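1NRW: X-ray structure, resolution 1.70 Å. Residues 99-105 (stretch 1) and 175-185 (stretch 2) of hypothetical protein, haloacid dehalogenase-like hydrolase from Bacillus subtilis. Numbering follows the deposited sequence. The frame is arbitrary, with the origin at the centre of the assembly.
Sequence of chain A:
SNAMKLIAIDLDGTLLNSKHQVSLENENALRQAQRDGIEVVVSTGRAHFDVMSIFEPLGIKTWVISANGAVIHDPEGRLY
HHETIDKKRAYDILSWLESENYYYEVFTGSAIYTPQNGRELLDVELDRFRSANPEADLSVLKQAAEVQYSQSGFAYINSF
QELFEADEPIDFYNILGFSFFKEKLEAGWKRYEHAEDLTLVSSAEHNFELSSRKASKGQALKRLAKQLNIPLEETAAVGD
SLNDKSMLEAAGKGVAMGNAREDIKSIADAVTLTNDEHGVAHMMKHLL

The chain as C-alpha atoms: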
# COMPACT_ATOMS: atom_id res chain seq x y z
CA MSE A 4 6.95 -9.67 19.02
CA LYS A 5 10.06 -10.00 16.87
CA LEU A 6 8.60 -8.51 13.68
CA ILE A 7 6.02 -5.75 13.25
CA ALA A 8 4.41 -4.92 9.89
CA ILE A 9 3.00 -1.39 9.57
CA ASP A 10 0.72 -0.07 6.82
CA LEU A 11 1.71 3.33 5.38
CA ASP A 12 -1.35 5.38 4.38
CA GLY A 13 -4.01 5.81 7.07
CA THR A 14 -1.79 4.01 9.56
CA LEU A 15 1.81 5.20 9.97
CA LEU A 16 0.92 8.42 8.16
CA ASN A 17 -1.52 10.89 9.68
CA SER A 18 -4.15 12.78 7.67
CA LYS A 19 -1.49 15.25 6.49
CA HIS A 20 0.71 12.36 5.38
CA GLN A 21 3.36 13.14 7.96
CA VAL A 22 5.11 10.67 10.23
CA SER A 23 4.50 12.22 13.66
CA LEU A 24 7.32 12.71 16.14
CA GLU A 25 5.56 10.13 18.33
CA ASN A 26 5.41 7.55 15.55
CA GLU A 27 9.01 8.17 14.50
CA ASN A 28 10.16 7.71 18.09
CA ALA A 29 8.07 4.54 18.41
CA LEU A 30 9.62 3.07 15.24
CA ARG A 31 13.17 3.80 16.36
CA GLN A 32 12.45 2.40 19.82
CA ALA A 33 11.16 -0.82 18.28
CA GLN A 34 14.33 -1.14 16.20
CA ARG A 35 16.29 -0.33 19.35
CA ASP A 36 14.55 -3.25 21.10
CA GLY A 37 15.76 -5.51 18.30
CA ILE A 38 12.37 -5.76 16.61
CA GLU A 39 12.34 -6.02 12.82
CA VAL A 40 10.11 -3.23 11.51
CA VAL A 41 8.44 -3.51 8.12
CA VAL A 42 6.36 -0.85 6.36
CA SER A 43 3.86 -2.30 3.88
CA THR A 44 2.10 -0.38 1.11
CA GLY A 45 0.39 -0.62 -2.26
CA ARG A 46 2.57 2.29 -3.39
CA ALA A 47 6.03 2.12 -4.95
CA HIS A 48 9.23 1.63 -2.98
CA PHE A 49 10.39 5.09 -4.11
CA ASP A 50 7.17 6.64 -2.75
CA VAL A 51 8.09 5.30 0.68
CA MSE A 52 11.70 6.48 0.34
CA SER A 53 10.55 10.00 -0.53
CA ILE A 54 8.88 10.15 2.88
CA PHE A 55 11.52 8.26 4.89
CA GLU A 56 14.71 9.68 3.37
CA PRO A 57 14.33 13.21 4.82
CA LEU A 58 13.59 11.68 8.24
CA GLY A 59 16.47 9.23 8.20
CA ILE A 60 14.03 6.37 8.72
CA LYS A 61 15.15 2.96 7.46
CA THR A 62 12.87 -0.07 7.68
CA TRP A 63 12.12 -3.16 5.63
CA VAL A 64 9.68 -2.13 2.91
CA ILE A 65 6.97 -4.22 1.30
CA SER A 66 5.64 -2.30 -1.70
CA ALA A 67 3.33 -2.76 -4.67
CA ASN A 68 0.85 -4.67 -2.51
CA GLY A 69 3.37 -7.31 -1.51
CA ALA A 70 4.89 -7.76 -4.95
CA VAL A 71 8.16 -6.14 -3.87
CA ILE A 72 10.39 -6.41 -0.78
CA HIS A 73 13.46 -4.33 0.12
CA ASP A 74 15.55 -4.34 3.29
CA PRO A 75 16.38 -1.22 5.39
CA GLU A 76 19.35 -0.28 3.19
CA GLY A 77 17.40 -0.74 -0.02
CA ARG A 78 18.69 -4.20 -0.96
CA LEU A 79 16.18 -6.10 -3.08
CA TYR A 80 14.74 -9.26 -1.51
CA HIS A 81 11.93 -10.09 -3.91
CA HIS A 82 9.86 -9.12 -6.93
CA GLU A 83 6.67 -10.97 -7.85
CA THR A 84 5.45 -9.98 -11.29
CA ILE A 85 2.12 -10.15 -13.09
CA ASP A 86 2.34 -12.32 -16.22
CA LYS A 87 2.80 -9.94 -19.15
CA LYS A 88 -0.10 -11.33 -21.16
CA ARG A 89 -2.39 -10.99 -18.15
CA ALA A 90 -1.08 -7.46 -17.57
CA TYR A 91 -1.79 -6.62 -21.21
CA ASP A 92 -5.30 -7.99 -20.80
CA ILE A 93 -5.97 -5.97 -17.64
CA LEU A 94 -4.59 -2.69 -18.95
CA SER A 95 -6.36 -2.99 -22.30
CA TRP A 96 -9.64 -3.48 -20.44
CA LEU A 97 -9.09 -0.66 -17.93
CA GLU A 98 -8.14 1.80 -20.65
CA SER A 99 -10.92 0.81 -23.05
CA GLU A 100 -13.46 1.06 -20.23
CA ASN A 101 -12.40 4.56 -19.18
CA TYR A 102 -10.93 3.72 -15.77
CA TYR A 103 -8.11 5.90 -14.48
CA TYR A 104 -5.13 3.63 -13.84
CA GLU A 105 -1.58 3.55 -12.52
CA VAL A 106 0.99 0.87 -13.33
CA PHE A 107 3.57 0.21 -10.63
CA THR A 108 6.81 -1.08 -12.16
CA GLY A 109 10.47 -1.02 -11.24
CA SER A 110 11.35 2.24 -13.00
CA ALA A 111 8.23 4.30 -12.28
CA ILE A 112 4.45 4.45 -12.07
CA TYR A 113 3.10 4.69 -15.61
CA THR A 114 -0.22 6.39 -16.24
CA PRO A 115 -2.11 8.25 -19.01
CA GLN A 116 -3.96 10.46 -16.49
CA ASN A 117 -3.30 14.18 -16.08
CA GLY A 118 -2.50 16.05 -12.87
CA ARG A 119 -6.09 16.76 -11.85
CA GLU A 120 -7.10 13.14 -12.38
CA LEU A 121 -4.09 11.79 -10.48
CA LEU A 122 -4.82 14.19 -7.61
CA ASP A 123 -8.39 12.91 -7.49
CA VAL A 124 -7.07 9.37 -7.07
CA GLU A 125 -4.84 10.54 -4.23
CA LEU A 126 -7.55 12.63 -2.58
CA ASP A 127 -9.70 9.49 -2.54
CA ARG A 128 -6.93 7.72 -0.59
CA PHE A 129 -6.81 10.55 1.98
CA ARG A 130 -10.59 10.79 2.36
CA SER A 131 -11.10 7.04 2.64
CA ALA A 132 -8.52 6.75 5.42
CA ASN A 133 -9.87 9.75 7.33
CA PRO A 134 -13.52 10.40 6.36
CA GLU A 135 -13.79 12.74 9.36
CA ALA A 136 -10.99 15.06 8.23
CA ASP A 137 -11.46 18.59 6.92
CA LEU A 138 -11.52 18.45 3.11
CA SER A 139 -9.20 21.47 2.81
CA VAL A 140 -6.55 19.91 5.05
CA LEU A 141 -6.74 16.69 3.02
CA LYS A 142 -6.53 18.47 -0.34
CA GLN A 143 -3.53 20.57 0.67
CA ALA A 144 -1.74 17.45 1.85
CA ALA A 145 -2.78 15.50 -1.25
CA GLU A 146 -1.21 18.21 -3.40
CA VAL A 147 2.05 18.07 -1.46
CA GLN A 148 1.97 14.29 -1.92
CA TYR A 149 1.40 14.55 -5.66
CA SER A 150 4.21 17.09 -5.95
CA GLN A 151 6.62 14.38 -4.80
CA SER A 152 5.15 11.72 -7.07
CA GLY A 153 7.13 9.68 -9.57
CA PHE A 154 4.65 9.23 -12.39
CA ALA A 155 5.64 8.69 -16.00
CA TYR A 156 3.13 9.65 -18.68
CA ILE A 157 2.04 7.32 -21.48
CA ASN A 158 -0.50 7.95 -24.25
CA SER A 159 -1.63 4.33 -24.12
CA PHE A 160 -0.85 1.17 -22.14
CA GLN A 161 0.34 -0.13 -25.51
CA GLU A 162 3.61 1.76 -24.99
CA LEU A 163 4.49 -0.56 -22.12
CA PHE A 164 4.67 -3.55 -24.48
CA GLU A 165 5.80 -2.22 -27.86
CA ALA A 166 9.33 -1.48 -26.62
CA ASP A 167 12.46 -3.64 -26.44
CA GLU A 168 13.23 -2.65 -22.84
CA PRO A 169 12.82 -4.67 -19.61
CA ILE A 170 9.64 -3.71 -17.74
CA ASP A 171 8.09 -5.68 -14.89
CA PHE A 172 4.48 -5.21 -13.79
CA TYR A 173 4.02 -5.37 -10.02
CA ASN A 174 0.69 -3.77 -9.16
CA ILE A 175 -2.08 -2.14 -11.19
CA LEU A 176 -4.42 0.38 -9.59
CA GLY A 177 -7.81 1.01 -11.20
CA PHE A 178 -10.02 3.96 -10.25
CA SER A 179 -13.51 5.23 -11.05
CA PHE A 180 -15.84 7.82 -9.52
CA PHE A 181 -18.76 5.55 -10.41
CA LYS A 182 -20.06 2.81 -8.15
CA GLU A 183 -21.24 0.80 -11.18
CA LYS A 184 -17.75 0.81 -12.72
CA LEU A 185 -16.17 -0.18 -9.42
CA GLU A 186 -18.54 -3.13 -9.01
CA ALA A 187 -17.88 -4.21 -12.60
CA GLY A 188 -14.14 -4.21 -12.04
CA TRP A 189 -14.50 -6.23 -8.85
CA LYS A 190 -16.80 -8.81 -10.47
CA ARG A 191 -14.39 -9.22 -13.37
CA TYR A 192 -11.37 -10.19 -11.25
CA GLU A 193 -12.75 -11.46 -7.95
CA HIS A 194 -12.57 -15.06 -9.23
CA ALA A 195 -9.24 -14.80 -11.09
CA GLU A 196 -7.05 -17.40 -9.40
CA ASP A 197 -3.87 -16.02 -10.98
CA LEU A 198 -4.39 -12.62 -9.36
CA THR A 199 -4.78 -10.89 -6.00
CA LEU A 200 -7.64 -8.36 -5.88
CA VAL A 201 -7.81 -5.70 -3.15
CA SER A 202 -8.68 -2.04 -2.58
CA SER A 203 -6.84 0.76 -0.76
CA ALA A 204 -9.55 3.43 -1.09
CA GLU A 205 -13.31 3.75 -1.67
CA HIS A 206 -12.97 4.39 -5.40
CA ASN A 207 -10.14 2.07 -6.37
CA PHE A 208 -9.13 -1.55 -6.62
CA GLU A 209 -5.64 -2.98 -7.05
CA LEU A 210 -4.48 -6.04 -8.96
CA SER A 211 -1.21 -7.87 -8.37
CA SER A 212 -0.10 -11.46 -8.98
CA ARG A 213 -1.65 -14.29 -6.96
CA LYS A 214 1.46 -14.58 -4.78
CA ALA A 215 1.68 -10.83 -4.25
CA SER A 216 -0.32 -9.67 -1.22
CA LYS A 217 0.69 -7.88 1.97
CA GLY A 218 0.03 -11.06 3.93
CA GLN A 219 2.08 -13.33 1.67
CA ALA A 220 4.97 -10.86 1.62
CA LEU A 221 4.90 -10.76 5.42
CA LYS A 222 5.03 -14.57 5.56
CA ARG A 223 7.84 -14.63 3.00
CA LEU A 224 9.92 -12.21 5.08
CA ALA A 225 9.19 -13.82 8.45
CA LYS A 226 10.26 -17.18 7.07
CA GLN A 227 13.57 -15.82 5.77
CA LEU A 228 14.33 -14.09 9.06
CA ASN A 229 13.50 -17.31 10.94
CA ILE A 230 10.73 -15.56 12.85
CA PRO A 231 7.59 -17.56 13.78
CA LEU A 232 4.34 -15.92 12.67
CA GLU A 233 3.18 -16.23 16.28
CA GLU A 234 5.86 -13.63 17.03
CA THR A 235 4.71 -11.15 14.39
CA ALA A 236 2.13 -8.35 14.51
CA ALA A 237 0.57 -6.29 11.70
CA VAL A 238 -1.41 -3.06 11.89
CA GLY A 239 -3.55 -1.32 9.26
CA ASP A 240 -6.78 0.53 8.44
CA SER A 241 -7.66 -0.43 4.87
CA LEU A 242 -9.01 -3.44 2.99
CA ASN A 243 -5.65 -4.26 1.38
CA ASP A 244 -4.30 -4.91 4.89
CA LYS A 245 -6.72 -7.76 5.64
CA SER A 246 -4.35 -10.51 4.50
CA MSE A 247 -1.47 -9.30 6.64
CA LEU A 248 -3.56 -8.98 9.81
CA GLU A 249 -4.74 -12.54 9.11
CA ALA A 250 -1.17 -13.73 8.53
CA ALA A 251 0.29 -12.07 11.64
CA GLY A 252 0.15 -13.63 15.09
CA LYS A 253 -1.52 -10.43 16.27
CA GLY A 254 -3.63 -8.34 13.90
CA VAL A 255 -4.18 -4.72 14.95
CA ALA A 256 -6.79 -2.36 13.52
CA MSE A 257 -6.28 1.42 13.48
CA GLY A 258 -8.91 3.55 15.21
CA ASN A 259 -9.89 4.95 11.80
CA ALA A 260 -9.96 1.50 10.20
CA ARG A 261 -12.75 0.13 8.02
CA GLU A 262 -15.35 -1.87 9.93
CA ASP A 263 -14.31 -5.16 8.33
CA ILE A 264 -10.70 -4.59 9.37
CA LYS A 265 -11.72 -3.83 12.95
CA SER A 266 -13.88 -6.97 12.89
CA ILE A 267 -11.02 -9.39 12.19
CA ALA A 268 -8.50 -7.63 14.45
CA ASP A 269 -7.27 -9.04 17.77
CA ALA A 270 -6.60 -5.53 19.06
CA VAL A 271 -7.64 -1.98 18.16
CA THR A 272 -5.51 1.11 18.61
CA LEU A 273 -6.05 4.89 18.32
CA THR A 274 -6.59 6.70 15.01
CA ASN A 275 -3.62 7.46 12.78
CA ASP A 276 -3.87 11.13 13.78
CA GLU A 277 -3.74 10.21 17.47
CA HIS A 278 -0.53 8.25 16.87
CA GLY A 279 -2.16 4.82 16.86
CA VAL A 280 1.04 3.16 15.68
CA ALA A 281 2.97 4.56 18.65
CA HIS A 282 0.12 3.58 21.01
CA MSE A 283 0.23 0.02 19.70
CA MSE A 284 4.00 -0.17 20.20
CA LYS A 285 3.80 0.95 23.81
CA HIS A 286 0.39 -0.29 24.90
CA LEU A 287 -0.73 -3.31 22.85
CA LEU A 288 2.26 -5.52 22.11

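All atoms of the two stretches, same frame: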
# COMPACT_ATOMS: atom_id res chain seq x y z
N SER A 99 -9.77 0.79 -22.15
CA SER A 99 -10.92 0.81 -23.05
C SER A 99 -12.21 1.13 -22.32
O SER A 99 -13.15 1.68 -22.91
CB SER A 99 -11.06 -0.55 -23.77
OG SER A 99 -11.46 -1.57 -22.87
N GLU A 100 -12.27 0.81 -21.03
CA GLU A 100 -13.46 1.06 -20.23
C GLU A 100 -13.45 2.38 -19.47
O GLU A 100 -14.28 2.61 -18.59
CB GLU A 100 -13.70 -0.10 -19.26
CG GLU A 100 -14.30 -1.34 -19.90
CD GLU A 100 -15.60 -1.04 -20.62
OE1 GLU A 100 -16.46 -0.34 -20.05
OE2 GLU A 100 -15.78 -1.52 -21.77
N ASN A 101 -12.49 3.24 -19.79
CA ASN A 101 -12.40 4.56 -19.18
C ASN A 101 -12.11 4.63 -17.68
O ASN A 101 -12.62 5.51 -16.99
CB ASN A 101 -13.67 5.34 -19.50
CG ASN A 101 -13.97 5.34 -20.99
OD1 ASN A 101 -13.16 5.79 -21.79
ND2 ASN A 101 -15.15 4.84 -21.36
N TYR A 102 -11.32 3.69 -17.18
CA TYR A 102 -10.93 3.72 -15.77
C TYR A 102 -9.63 4.49 -15.71
O TYR A 102 -8.85 4.45 -16.67
CB TYR A 102 -10.64 2.30 -15.26
CG TYR A 102 -11.84 1.43 -15.03
CD1 TYR A 102 -12.48 1.39 -13.78
CD2 TYR A 102 -12.35 0.64 -16.06
CE1 TYR A 102 -13.58 0.58 -13.57
CE2 TYR A 102 -13.45 -0.18 -15.85
CZ TYR A 102 -14.06 -0.21 -14.61
OH TYR A 102 -15.16 -1.02 -14.42
N TYR A 103 -9.39 5.22 -14.63
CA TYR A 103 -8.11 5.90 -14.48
C TYR A 103 -7.25 4.73 -13.99
O TYR A 103 -7.76 3.83 -13.32
CB TYR A 103 -8.11 6.94 -13.36
CG TYR A 103 -8.92 8.20 -13.59
CD1 TYR A 103 -9.50 8.47 -14.83
CD2 TYR A 103 -9.13 9.11 -12.55
CE1 TYR A 103 -10.26 9.62 -15.03
CE2 TYR A 103 -9.88 10.26 -12.73
CZ TYR A 103 -10.45 10.51 -13.97
OH TYR A 103 -11.23 11.63 -14.14
N TYR A 104 -5.96 4.72 -14.32
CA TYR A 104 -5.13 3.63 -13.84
C TYR A 104 -3.67 4.02 -13.66
O TYR A 104 -3.19 4.98 -14.27
CB TYR A 104 -5.27 2.40 -14.76
CG TYR A 104 -4.68 2.55 -16.15
CD1 TYR A 104 -3.32 2.31 -16.38
CD2 TYR A 104 -5.48 2.92 -17.23
CE1 TYR A 104 -2.78 2.44 -17.65
CE2 TYR A 104 -4.95 3.05 -18.51
CZ TYR A 104 -3.59 2.81 -18.71
OH TYR A 104 -3.05 2.94 -19.97
N GLU A 105 -2.99 3.30 -12.79
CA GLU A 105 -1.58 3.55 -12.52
C GLU A 105 -0.89 2.19 -12.54
O GLU A 105 -1.40 1.23 -11.96
CB GLU A 105 -1.41 4.21 -11.14
CG GLU A 105 -2.14 5.55 -11.02
CD GLU A 105 -1.96 6.19 -9.66
OE1 GLU A 105 -1.16 5.68 -8.84
OE2 GLU A 105 -2.61 7.23 -9.40
N ILE A 175 -1.30 -3.01 -10.31
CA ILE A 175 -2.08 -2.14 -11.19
C ILE A 175 -3.26 -1.60 -10.40
O ILE A 175 -4.08 -2.36 -9.87
CB ILE A 175 -2.62 -2.91 -12.42
CG1 ILE A 175 -1.44 -3.44 -13.25
CG2 ILE A 175 -3.49 -1.99 -13.27
CD1 ILE A 175 -1.86 -4.37 -14.39
N LEU A 176 -3.33 -0.28 -10.30
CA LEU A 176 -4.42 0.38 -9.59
C LEU A 176 -5.45 0.87 -10.61
O LEU A 176 -5.08 1.49 -11.61
CB LEU A 176 -3.89 1.55 -8.76
CG LEU A 176 -4.90 2.39 -7.96
CD1 LEU A 176 -4.21 3.04 -6.78
CD2 LEU A 176 -5.55 3.45 -8.86
N GLY A 177 -6.72 0.57 -10.35
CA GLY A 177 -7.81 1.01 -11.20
C GLY A 177 -8.69 1.93 -10.37
O GLY A 177 -8.91 1.66 -9.19
N PHE A 178 -9.20 3.00 -10.97
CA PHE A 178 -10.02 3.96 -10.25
C PHE A 178 -11.20 4.45 -11.07
O PHE A 178 -11.10 4.59 -12.29
CB PHE A 178 -9.14 5.17 -9.87
CG PHE A 178 -9.89 6.34 -9.30
CD1 PHE A 178 -9.92 6.58 -7.93
CD2 PHE A 178 -10.54 7.25 -10.15
CE1 PHE A 178 -10.58 7.69 -7.40
CE2 PHE A 178 -11.20 8.37 -9.63
CZ PHE A 178 -11.22 8.59 -8.25
N SER A 179 -12.32 4.69 -10.40
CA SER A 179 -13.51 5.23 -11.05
C SER A 179 -14.39 5.93 -10.02
O SER A 179 -14.55 5.45 -8.90
CB SER A 179 -14.33 4.13 -11.73
OG SER A 179 -15.43 4.71 -12.41
N PHE A 180 -14.95 7.08 -10.41
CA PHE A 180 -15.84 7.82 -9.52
C PHE A 180 -17.18 7.12 -9.40
O PHE A 180 -17.94 7.36 -8.47
CB PHE A 180 -16.12 9.22 -10.09
CG PHE A 180 -14.96 10.16 -10.02
CD1 PHE A 180 -14.48 10.61 -8.79
CD2 PHE A 180 -14.35 10.62 -11.18
CE1 PHE A 180 -13.43 11.52 -8.73
CE2 PHE A 180 -13.30 11.53 -11.12
CZ PHE A 180 -12.84 11.98 -9.89
N PHE A 181 -17.47 6.23 -10.35
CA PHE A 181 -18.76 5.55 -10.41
C PHE A 181 -18.88 4.17 -9.78
O PHE A 181 -18.16 3.23 -10.14
CB PHE A 181 -19.19 5.50 -11.87
CG PHE A 181 -19.11 6.83 -12.55
CD1 PHE A 181 -20.01 7.84 -12.24
CD2 PHE A 181 -18.08 7.10 -13.46
CE1 PHE A 181 -19.89 9.11 -12.81
CE2 PHE A 181 -17.96 8.36 -14.04
CZ PHE A 181 -18.86 9.37 -13.71
N LYS A 182 -19.82 4.06 -8.86
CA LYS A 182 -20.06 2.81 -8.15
C LYS A 182 -20.24 1.63 -9.11
O LYS A 182 -19.70 0.55 -8.88
CB LYS A 182 -21.31 2.94 -7.27
CG LYS A 182 -21.59 1.73 -6.40
CD LYS A 182 -22.87 1.89 -5.59
CE LYS A 182 -24.10 1.92 -6.48
NZ LYS A 182 -25.36 2.04 -5.70
N GLU A 183 -20.98 1.86 -10.19
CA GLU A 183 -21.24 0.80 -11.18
C GLU A 183 -19.95 0.27 -11.81
O GLU A 183 -19.82 -0.93 -12.04
CB GLU A 183 -22.16 1.32 -12.29
CG GLU A 183 -23.51 1.85 -11.81
CD GLU A 183 -23.38 3.04 -10.89
OE1 GLU A 183 -22.64 3.99 -11.24
OE2 GLU A 183 -24.02 3.04 -9.81
N LYS A 184 -19.03 1.18 -12.11
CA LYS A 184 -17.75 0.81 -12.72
C LYS A 184 -16.90 0.05 -11.72
O LYS A 184 -16.21 -0.91 -12.08
CB LYS A 184 -17.01 2.06 -13.18
CG LYS A 184 -17.80 2.92 -14.15
CD LYS A 184 -17.86 2.29 -15.52
CE LYS A 184 -16.51 2.36 -16.23
NZ LYS A 184 -16.59 1.73 -17.58
N LEU A 185 -16.94 0.47 -10.46
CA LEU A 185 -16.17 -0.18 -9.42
C LEU A 185 -16.66 -1.61 -9.21
O LEU A 185 -15.87 -2.54 -9.07
CB LEU A 185 -16.26 0.62 -8.11
CG LEU A 185 -15.60 2.00 -8.16
CD1 LEU A 185 -15.95 2.80 -6.91
CD2 LEU A 185 -14.09 1.84 -8.28
O HOH W 1 -14.82 5.75 -14.91
O HOH W 2 -17.69 4.38 -19.13
O HOH W 3 -16.99 -0.90 -16.44

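What holds the two backbones together? Residues 103-105 and 175-178 run as neighbouring antiparallel strands, paired by two complete sets of backbone hydrogen bonds. Tyr-103 N donates to Phe-178 O at 3.0 Å and Phe-178 N returns a bond to Tyr-103 O at 2.9 Å; two residues on, Glu-105 N reaches Leu-176 O at 3.0 Å, and Leu-176 N reaches Glu-105 O at the same distance. Between these pairs Tyr-104 faces Gly-177 without such bonds, and there the strands come closest, 4.6 Å from Tyr-104 CA to Gly-177 CA. Tyr-104 CA also makes a short CA-H...O contact with Leu-176 O, 3.1 Å away.

How do the side chains divide over the sheet? Tyr-103, Glu-105, Leu-176 and Phe-178 share one face, while Tyr-104 takes the other. With chi1 near +69° (p), Tyr-104 leads the end of its side chain away from the neighbouring strand. Gly-177, its partner, has no side chain to offer, so this pair contributes little side-chain contact. On the shared face, Glu-105 (m, then t) and Leu-176 (t, t) lie side by side, with Glu-105 CB 4.3 Å from Leu-176 CB; the carboxylate makes no hydrogen bond to the opposing stretch.

How do the aromatic rings meet? Tyr-103 adopts chi1 m and Phe-178 chi1 t, and from paired positions these rotamers bring the rings alongside each other. The planes of the Tyr-103 and Phe-178 rings are only 12° apart, but the rings are slid so far that they barely overlap, with the Tyr-103 and Phe-178 ring centroids 5.4 Å apart. The close approach is therefore local, 3.3 Å from Tyr-103 CD2 to Phe-178 CD2. Beyond the strand, the CA-to-CB bond of Phe-180 (m) points sideways, but the end of its side chain comes nearer, and its ring edge meets the tyrosine hydroxyl, with Phe-180 CE2 3.7 Å from Tyr-103 OH. Those two ring planes are steeply inclined, at 81°.

Why does Lys-184 fold as it does? Its CB points toward the other stretch, and three successive m rotamers followed by a t turn the chain over the Tyr-102 ring and on to Glu-100. Lys-184 CE lies over one face of that ring, 4.2 Å from the centroid of the Tyr-102 ring, in a CH-pi contact. The ammonium continues past it: Lys-184 NZ donates to Glu-100 O at 2.7 Å and forms a salt bridge with Glu-100 OE1 at 3.2 Å. Glu-100, just beyond a helix, uses chi1 and chi2 both m to bring its carboxylate within reach, so backbone and side chain of one residue hold the same amine. Tyr-102 (m) extends under the lysine and donates from Tyr-102 OH to Lys-184 O at 2.6 Å, tying the ring to the helix backbone. A water closes the arrangement, donating to Tyr-102 OH at 2.7 Å and accepting from Lys-184 NZ at 2.9 Å.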